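Local coordinates for protein 11S globulin (Wrightia tinctoria, PDB 5WXU) that probably serves as a seed storage protein, a hexameric nutrient reservoir that also binds the plant hormone auxin, at residues N99-L113 / V151-A164. Sequence-based numbering, arbitrary orientation.
Sequences NAPMLIIVVQGHGIL and VHFIRQGDVIALPA
The imidazole of His152 has the carbonyl O of Leu113 at its edge, in the ring plane, His152 CD2 lying 3.6 Å away; ND1 is hydrogen-bonded to a bound citrate. Phe153 runs alongside Ile112 across a non-hydrogen-bonded pair, Ile112 CD1 approaching its ring obliquely, 3.2 Å from Phe153 CD2. The amide of Gln156 is tied to the backbone through water: OE1 accepts from a molecule bound by Gly109 N, whereas NE2 weakly holds another that donates to Val107 O. This is a recurring cupin design: antiparallel strands pass from one barrel sheet into the other. Here 102-108 pairs with 158-162 (Ile104 N to Ile160 O, 2.7 Å) and 110-113 with 151-155, and the register shifts by one between Ile105-Val159 and His110-Arg155, around the type II turn Arg155-Asp158. Val107 and Gln108 form a classic bulge facing Val179 on strand 178-185. Asp158 closes the turn, its OD2 taking Arg155 N from above the carboxylate plane while also salt-bridged to Lys296. Inside the bend, Val106 CG2 rests 3.7 Å from Ile160 CD1, which Leu113 CD1 reaches from the other ladder. Ile154 CG1 stands between the backbone N and carbonyl carbon (chi1 64°), turning CG2 beside the N, 3.9 Å from Leu113 CB; Ile154 CD1 lies 4.1 Å from Val106 CG2. Met102 and Leu162 lie side by side, Met102 CE unusually tight against Leu162 CD1 (3.2 Å) and nearly as close to Leu162 CB.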
ATOM      1  N   ASN B  99       4.348  -0.247 -26.902  1.00 18.07           N
ATOM      2  CA  ASN B  99       4.695   0.733 -25.849  1.00 16.40           C
ATOM      3  C   ASN B  99       3.577   1.153 -24.905  1.00 16.10           C
ATOM      4  O   ASN B  99       3.782   1.957 -23.981  1.00 17.50           O
ATOM      5  CB  ASN B  99       5.311   1.980 -26.474  1.00 17.08           C
ATOM      6  CG  ASN B  99       4.374   2.730 -27.361  1.00 16.55           C
ATOM      7  OD1 ASN B  99       3.737   2.101 -28.204  1.00 19.86           O
ATOM      8  ND2 ASN B  99       4.323   4.060 -27.259  1.00 14.24           N
ATOM      9  N   ALA B 100       2.385   0.645 -25.139  1.00 17.08           N
ATOM     10  CA  ALA B 100       1.199   1.052 -24.369  1.00 18.04           C
ATOM     11  C   ALA B 100       0.525  -0.208 -24.002  1.00 16.92           C
ATOM     12  O   ALA B 100       0.497  -1.164 -24.778  1.00 17.70           O
ATOM     13  CB  ALA B 100       0.235   1.906 -25.191  1.00 18.98           C
ATOM     14  N   PRO B 101      -0.071  -0.259 -22.811  1.00 14.29           N
ATOM     15  CA  PRO B 101      -0.975  -1.354 -22.401  1.00 14.45           C
ATOM     16  C   PRO B 101      -2.284  -1.326 -23.220  1.00 14.26           C
ATOM     17  O   PRO B 101      -2.570  -0.321 -23.911  1.00 15.47           O
ATOM     18  CB  PRO B 101      -1.203  -1.085 -20.946  1.00 15.65           C
ATOM     19  CG  PRO B 101      -1.129   0.425 -20.856  1.00 15.09           C
ATOM     20  CD  PRO B 101      -0.114   0.875 -21.861  1.00 15.81           C
ATOM     21  N   MET B 102      -3.002  -2.432 -23.189  1.00 15.41           N
ATOM     22  CA  MET B 102      -4.196  -2.582 -24.012  1.00 14.40           C
ATOM     23  C   MET B 102      -5.189  -3.474 -23.352  1.00 15.53           C
ATOM     24  O   MET B 102      -4.812  -4.330 -22.570  1.00 17.02           O
ATOM     25  CB  MET B 102      -3.792  -3.167 -25.366  1.00 16.32           C
ATOM     26  CG  MET B 102      -3.296  -4.586 -25.231  1.00 18.15           C
ATOM     27  SD  MET B 102      -2.259  -5.057 -26.610  1.00 27.83           S
ATOM     28  CE  MET B 102      -1.206  -6.226 -25.911  1.00 34.32           C
ATOM     29  N   LEU B 103      -6.471  -3.308 -23.662  1.00 14.00           N
ATOM     30  CA  LEU B 103      -7.456  -4.309 -23.534  1.00 15.63           C
ATOM     31  C   LEU B 103      -7.830  -4.839 -24.953  1.00 17.53           C
ATOM     32  O   LEU B 103      -7.942  -4.035 -25.940  1.00 18.70           O
ATOM     33  CB  LEU B 103      -8.670  -3.747 -22.893  1.00 16.72           C
ATOM     34  CG  LEU B 103      -8.507  -3.170 -21.497  1.00 18.11           C
ATOM     35  CD1 LEU B 103      -9.869  -2.984 -20.916  1.00 19.11           C
ATOM     36  CD2 LEU B 103      -7.716  -4.091 -20.587  1.00 19.00           C
ATOM     37  N   ILE B 104      -7.944  -6.145 -25.039  1.00 17.58           N
ATOM     38  CA  ILE B 104      -8.383  -6.835 -26.292  1.00 18.08           C
ATOM     39  C   ILE B 104      -9.758  -7.415 -26.060  1.00 16.61           C
ATOM     40  O   ILE B 104      -9.950  -8.170 -25.119  1.00 19.00           O
ATOM     41  CB  ILE B 104      -7.402  -7.934 -26.648  1.00 18.89           C
ATOM     42  CG1 ILE B 104      -6.025  -7.354 -26.894  1.00 20.32           C
ATOM     43  CG2 ILE B 104      -7.855  -8.635 -27.972  1.00 20.51           C
ATOM     44  CD1 ILE B 104      -4.908  -8.330 -27.079  1.00 23.98           C
ATOM     45  N   ILE B 105     -10.748  -7.048 -26.875  1.00 16.87           N
ATOM     46  CA  ILE B 105     -12.099  -7.610 -26.808  1.00 16.69           C
ATOM     47  C   ILE B 105     -12.211  -8.650 -27.912  1.00 16.87           C
ATOM     48  O   ILE B 105     -11.948  -8.354 -29.066  1.00 16.51           O
ATOM     49  CB  ILE B 105     -13.148  -6.536 -27.012  1.00 20.71           C
ATOM     50  CG1 ILE B 105     -13.104  -5.564 -25.844  1.00 22.08           C
ATOM     51  CG2 ILE B 105     -14.541  -7.157 -27.116  1.00 22.27           C
ATOM     52  CD1 ILE B 105     -13.569  -4.235 -26.304  1.00 25.77           C
ATOM     53  N   VAL B 106     -12.509  -9.864 -27.543  1.00 16.85           N
ATOM     54  CA  VAL B 106     -12.740 -10.917 -28.534  1.00 16.95           C
ATOM     55  C   VAL B 106     -14.178 -10.792 -28.980  1.00 19.38           C
ATOM     56  O   VAL B 106     -15.119 -11.264 -28.306  1.00 18.49           O
ATOM     57  CB  VAL B 106     -12.413 -12.312 -28.023  1.00 18.62           C
ATOM     58  CG1 VAL B 106     -12.572 -13.310 -29.211  1.00 19.29           C
ATOM     59  CG2 VAL B 106     -11.004 -12.328 -27.407  1.00 20.91           C
ATOM     60  N   VAL B 107     -14.335 -10.229 -30.184  1.00 18.77           N
ATOM     61  CA  VAL B 107     -15.645  -9.855 -30.752  1.00 19.45           C
ATOM     62  C   VAL B 107     -16.341 -11.063 -31.371  1.00 20.92           C
ATOM     63  O   VAL B 107     -17.569 -11.205 -31.291  1.00 20.73           O
ATOM     64  CB  VAL B 107     -15.446  -8.737 -31.811  1.00 23.63           C
ATOM     65  CG1 VAL B 107     -16.739  -8.465 -32.559  1.00 24.23           C
ATOM     66  CG2 VAL B 107     -15.052  -7.441 -31.139  1.00 24.24           C
ATOM     67  N   GLN B 108     -15.536 -11.967 -31.911  1.00 18.88           N
ATOM     68  CA  GLN B 108     -16.001 -13.196 -32.538  1.00 24.44           C
ATOM     69  C   GLN B 108     -14.880 -14.209 -32.589  1.00 21.47           C
ATOM     70  O   GLN B 108     -13.744 -13.843 -32.784  1.00 23.22           O
ATOM     71  CB  GLN B 108     -16.452 -12.883 -33.963  1.00 23.81           C
ATOM     72  CG  GLN B 108     -16.716 -14.084 -34.861  1.00 27.18           C
ATOM     73  CD  GLN B 108     -17.063 -13.652 -36.296  1.00 30.19           C
ATOM     74  OE1 GLN B 108     -18.044 -12.925 -36.492  1.00 33.89           O
ATOM     75  NE2 GLN B 108     -16.280 -14.112 -37.299  1.00 26.18           N
ATOM     76  N   GLY B 109     -15.219 -15.481 -32.462  1.00 19.45           N
ATOM     77  CA  GLY B 109     -14.309 -16.542 -32.707  1.00 18.71           C
ATOM     78  C   GLY B 109     -13.716 -17.078 -31.454  1.00 20.85           C
ATOM     79  O   GLY B 109     -14.165 -16.730 -30.354  1.00 22.27           O
ATOM     80  N   HIS B 110     -12.771 -17.930 -31.626  1.00 22.25           N
ATOM     81  CA  HIS B 110     -12.030 -18.541 -30.508  1.00 23.69           C
ATOM     82  C   HIS B 110     -10.676 -18.991 -30.977  1.00 21.71           C
ATOM     83  O   HIS B 110     -10.419 -19.278 -32.165  1.00 21.59           O
ATOM     84  CB  HIS B 110     -12.811 -19.659 -29.796  1.00 24.86           C
ATOM     85  CG  HIS B 110     -12.913 -20.920 -30.566  1.00 26.32           C
ATOM     86  ND1 HIS B 110     -13.963 -21.195 -31.421  1.00 33.28           N
ATOM     87  CD2 HIS B 110     -12.123 -22.016 -30.565  1.00 31.09           C
ATOM     88  CE1 HIS B 110     -13.769 -22.393 -31.964  1.00 29.19           C
ATOM     89  NE2 HIS B 110     -12.670 -22.919 -31.450  1.00 32.59           N
ATOM     90  N   GLY B 111      -9.719 -18.952 -30.055  1.00 19.45           N
ATOM     91  CA  GLY B 111      -8.375 -19.284 -30.434  1.00 19.76           C
ATOM     92  C   GLY B 111      -7.415 -19.369 -29.274  1.00 20.05           C
ATOM     93  O   GLY B 111      -7.834 -19.609 -28.193  1.00 21.08           O
ATOM     94  N   ILE B 112      -6.148 -19.127 -29.536  1.00 22.22           N
ATOM     95  CA  ILE B 112      -5.091 -19.272 -28.495  1.00 20.84           C
ATOM     96  C   ILE B 112      -4.355 -17.938 -28.450  1.00 21.32           C
ATOM     97  O   ILE B 112      -4.119 -17.254 -29.508  1.00 19.00           O
ATOM     98  CB  ILE B 112      -4.012 -20.299 -28.913  1.00 23.50           C
ATOM     99  CG1 ILE B 112      -4.616 -21.633 -29.413  1.00 28.89           C
ATOM    100  CG2 ILE B 112      -3.044 -20.523 -27.797  1.00 23.24           C
ATOM    101  CD1 ILE B 112      -5.424 -22.301 -28.383  1.00 34.48           C
ATOM    102  N   LEU B 113      -4.049 -17.486 -27.254  1.00 19.94           N
ATOM    103  CA  LEU B 113      -3.254 -16.254 -27.121  1.00 18.56           C
ATOM    104  C   LEU B 113      -2.074 -16.598 -26.290  1.00 16.31           C
ATOM    105  O   LEU B 113      -2.210 -17.231 -25.257  1.00 17.97           O
ATOM    106  CB  LEU B 113      -4.088 -15.155 -26.467  1.00 21.90           C
ATOM    107  CG  LEU B 113      -3.323 -13.882 -26.155  1.00 23.76           C
ATOM    108  CD1 LEU B 113      -3.971 -12.632 -26.693  1.00 25.87           C
ATOM    109  CD2 LEU B 113      -3.174 -13.743 -24.678  1.00 25.74           C
ATOM    110  N   VAL B 151      -0.289 -20.941 -22.398  1.00 19.55           N
ATOM    111  CA  VAL B 151      -1.075 -20.326 -23.423  1.00 21.38           C
ATOM    112  C   VAL B 151      -2.497 -20.195 -22.902  1.00 21.24           C
ATOM    113  O   VAL B 151      -2.877 -20.899 -21.948  1.00 24.59           O
ATOM    114  CB  VAL B 151      -0.891 -21.053 -24.777  1.00 25.71           C
ATOM    115  CG1 VAL B 151       0.595 -20.864 -25.192  1.00 25.74           C
ATOM    116  CG2 VAL B 151      -1.284 -22.534 -24.737  1.00 25.39           C
ATOM    117  N   HIS B 152      -3.215 -19.249 -23.472  1.00 20.01           N
ATOM    118  CA  HIS B 152      -4.551 -18.887 -23.033  1.00 21.17           C
ATOM    119  C   HIS B 152      -5.540 -19.199 -24.118  1.00 22.70           C
ATOM    120  O   HIS B 152      -5.290 -18.885 -25.257  1.00 21.59           O
ATOM    121  CB  HIS B 152      -4.592 -17.473 -22.665  1.00 21.57           C
ATOM    122  CG  HIS B 152      -3.623 -17.091 -21.592  1.00 23.45           C
ATOM    123  ND1 HIS B 152      -3.963 -17.050 -20.265  1.00 25.87           N
ATOM    124  CD2 HIS B 152      -2.309 -16.748 -21.656  1.00 23.88           C
ATOM    125  CE1 HIS B 152      -2.900 -16.681 -19.553  1.00 24.62           C
ATOM    126  NE2 HIS B 152      -1.882 -16.536 -20.369  1.00 23.11           N
ATOM    127  N   PHE B 153      -6.689 -19.766 -23.732  1.00 22.04           N
ATOM    128  CA  PHE B 153      -7.673 -20.147 -24.711  1.00 22.61           C
ATOM    129  C   PHE B 153      -8.715 -19.069 -24.653  1.00 20.60           C
ATOM    130  O   PHE B 153      -9.443 -18.922 -23.663  1.00 23.23           O
ATOM    131  CB  PHE B 153      -8.185 -21.546 -24.403  1.00 28.29           C
ATOM    132  CG  PHE B 153      -7.097 -22.549 -24.421  1.00 33.81           C
ATOM    133  CD1 PHE B 153      -6.291 -22.744 -23.301  1.00 39.18           C
ATOM    134  CD2 PHE B 153      -6.776 -23.201 -25.583  1.00 40.56           C
ATOM    135  CE1 PHE B 153      -5.234 -23.630 -23.330  1.00 42.60           C
ATOM    136  CE2 PHE B 153      -5.717 -24.097 -25.622  1.00 40.66           C
ATOM    137  CZ  PHE B 153      -4.950 -24.311 -24.505  1.00 42.97           C
ATOM    138  N   ILE B 154      -8.811 -18.321 -25.725  1.00 18.43           N
ATOM    139  CA  ILE B 154      -9.666 -17.138 -25.790  1.00 19.33           C
ATOM    140  C   ILE B 154     -10.913 -17.419 -26.627  1.00 20.58           C
ATOM    141  O   ILE B 154     -10.920 -18.290 -27.531  1.00 19.96           O
ATOM    142  CB  ILE B 154      -8.916 -15.873 -26.257  1.00 20.90           C
ATOM    143  CG1 ILE B 154      -8.414 -16.043 -27.705  1.00 20.39           C
ATOM    144  CG2 ILE B 154      -7.822 -15.525 -25.252  1.00 19.58           C
ATOM    145  CD1 ILE B 154      -7.893 -14.810 -28.386  1.00 20.14           C
ATOM    146  N   ARG B 155     -11.981 -16.719 -26.291  1.00 19.29           N
ATOM    147  CA  ARG B 155     -13.266 -16.918 -27.023  1.00 22.95           C
ATOM    148  C   ARG B 155     -14.066 -15.682 -26.951  1.00 21.68           C
ATOM    149  O   ARG B 155     -13.778 -14.805 -26.139  1.00 18.19           O
ATOM    150  CB  ARG B 155     -14.044 -18.116 -26.427  1.00 24.44           C
ATOM    151  CG  ARG B 155     -14.577 -17.891 -25.008  1.00 27.09           C
ATOM    152  CD  ARG B 155     -15.139 -19.176 -24.391  1.00 32.25           C
ATOM    153  NE  ARG B 155     -15.343 -18.954 -22.934  1.00 37.62           N
ATOM    154  CZ  ARG B 155     -16.463 -18.523 -22.337  1.00 39.30           C
ATOM    155  NH1 ARG B 155     -17.585 -18.253 -23.022  1.00 38.61           N
ATOM    156  NH2 ARG B 155     -16.454 -18.330 -21.020  1.00 38.97           N
ATOM    157  N   GLN B 156     -15.105 -15.617 -27.794  1.00 20.14           N
ATOM    158  CA  GLN B 156     -15.966 -14.491 -27.883  1.00 19.62           C
ATOM    159  C   GLN B 156     -16.454 -14.057 -26.476  1.00 18.77           C
ATOM    160  O   GLN B 156     -16.914 -14.914 -25.674  1.00 20.71           O
ATOM    161  CB  GLN B 156     -17.196 -14.797 -28.793  1.00 22.26           C
ATOM    162  CG  GLN B 156     -18.141 -13.605 -28.950  1.00 22.62           C
ATOM    163  CD  GLN B 156     -19.375 -13.888 -29.848  1.00 29.78           C
ATOM    164  OE1 GLN B 156     -19.574 -14.996 -30.269  1.00 33.32           O
ATOM    165  NE2 GLN B 156     -20.245 -12.904 -29.993  1.00 34.85           N
ATOM    166  N   GLY B 157     -16.325 -12.751 -26.214  1.00 18.51           N
ATOM    167  CA  GLY B 157     -16.738 -12.167 -24.950  1.00 17.26           C
ATOM    168  C   GLY B 157     -15.557 -11.920 -23.989  1.00 18.86           C
ATOM    169  O   GLY B 157     -15.717 -11.197 -23.001  1.00 17.76           O
ATOM    170  N   ASP B 158     -14.413 -12.551 -24.251  1.00 18.03           N
ATOM    171  CA  ASP B 158     -13.197 -12.302 -23.477  1.00 19.48           C
ATOM    172  C   ASP B 158     -12.693 -10.890 -23.625  1.00 19.31           C
ATOM    173  O   ASP B 158     -12.681 -10.315 -24.697  1.00 18.20           O
ATOM    174  CB  ASP B 158     -12.087 -13.304 -23.826  1.00 18.93           C
ATOM    175  CG  ASP B 158     -12.290 -14.665 -23.245  1.00 19.67           C
ATOM    176  OD1 ASP B 158     -13.162 -14.876 -22.453  1.00 22.67           O
ATOM    177  OD2 ASP B 158     -11.504 -15.600 -23.544  1.00 21.94           O
ATOM    178  N   VAL B 159     -12.248 -10.317 -22.499  1.00 19.40           N
ATOM    179  CA  VAL B 159     -11.564  -9.090 -22.506  1.00 19.23           C
ATOM    180  C   VAL B 159     -10.243  -9.453 -21.908  1.00 18.55           C
ATOM    181  O   VAL B 159     -10.173  -9.972 -20.795  1.00 19.25           O
ATOM    182  CB  VAL B 159     -12.252  -8.016 -21.678  1.00 19.02           C
ATOM    183  CG1 VAL B 159     -11.430  -6.760 -21.690  1.00 19.57           C
ATOM    184  CG2 VAL B 159     -13.618  -7.698 -22.237  1.00 20.99           C
ATOM    185  N   ILE B 160      -9.171  -9.133 -22.621  1.00 17.73           N
ATOM    186  CA  ILE B 160      -7.819  -9.554 -22.249  1.00 18.59           C
ATOM    187  C   ILE B 160      -7.009  -8.289 -21.972  1.00 17.56           C
ATOM    188  O   ILE B 160      -7.074  -7.340 -22.727  1.00 18.23           O
ATOM    189  CB  ILE B 160      -7.120 -10.283 -23.438  1.00 19.05           C
ATOM    190  CG1 ILE B 160      -7.929 -11.484 -23.947  1.00 22.37           C
ATOM    191  CG2 ILE B 160      -5.711 -10.743 -23.133  1.00 20.12           C
ATOM    192  CD1 ILE B 160      -7.886 -11.649 -25.462  1.00 21.20           C
ATOM    193  N   ALA B 161      -6.220  -8.291 -20.917  1.00 15.05           N
ATOM    194  CA  ALA B 161      -5.490  -7.147 -20.488  1.00 15.47           C
ATOM    195  C   ALA B 161      -4.046  -7.417 -20.546  1.00 16.88           C
ATOM    196  O   ALA B 161      -3.564  -8.355 -19.853  1.00 18.56           O
ATOM    197  CB  ALA B 161      -5.884  -6.787 -19.029  1.00 17.51           C
ATOM    198  N   LEU B 162      -3.297  -6.597 -21.280  1.00 16.54           N
ATOM    199  CA  LEU B 162      -1.831  -6.806 -21.374  1.00 18.05           C
ATOM    200  C   LEU B 162      -1.024  -5.553 -21.134  1.00 16.42           C
ATOM    201  O   LEU B 162      -1.338  -4.494 -21.664  1.00 17.89           O
ATOM    202  CB  LEU B 162      -1.497  -7.300 -22.781  1.00 20.32           C
ATOM    203  CG  LEU B 162      -2.032  -8.700 -23.153  1.00 23.69           C
ATOM    204  CD1 LEU B 162      -1.814  -9.118 -24.596  1.00 29.88           C
ATOM    205  CD2 LEU B 162      -1.431  -9.740 -22.263  1.00 25.85           C
ATOM    206  N   PRO B 163       0.071  -5.637 -20.362  1.00 17.33           N
ATOM    207  CA  PRO B 163       0.942  -4.504 -20.188  1.00 17.03           C
ATOM    208  C   PRO B 163       1.720  -4.140 -21.441  1.00 17.19           C
ATOM    209  O   PRO B 163       2.014  -4.991 -22.338  1.00 16.94           O
ATOM    210  CB  PRO B 163       1.914  -4.963 -19.078  1.00 17.62           C
ATOM    211  CG  PRO B 163       1.208  -6.110 -18.446  1.00 19.43           C
ATOM    212  CD  PRO B 163       0.479  -6.768 -19.518  1.00 17.66           C
ATOM    213  N   ALA B 164       2.232  -2.918 -21.393  1.00 17.18           N
ATOM    214  CA  ALA B 164       3.257  -2.467 -22.328  1.00 15.34           C
ATOM    215  C   ALA B 164       4.492  -3.317 -22.202  1.00 15.50           C
ATOM    216  O   ALA B 164       4.871  -3.748 -21.096  1.00 15.86           O
ATOM    217  CB  ALA B 164       3.638  -0.994 -22.129  1.00 16.53           C
TER
HETATM  218  O   HOH W   1     -19.562  -9.565 -30.269  1.00 28.71           O
HETATM  219  O   HOH W   2     -18.003 -16.287 -31.997  1.00 32.17           O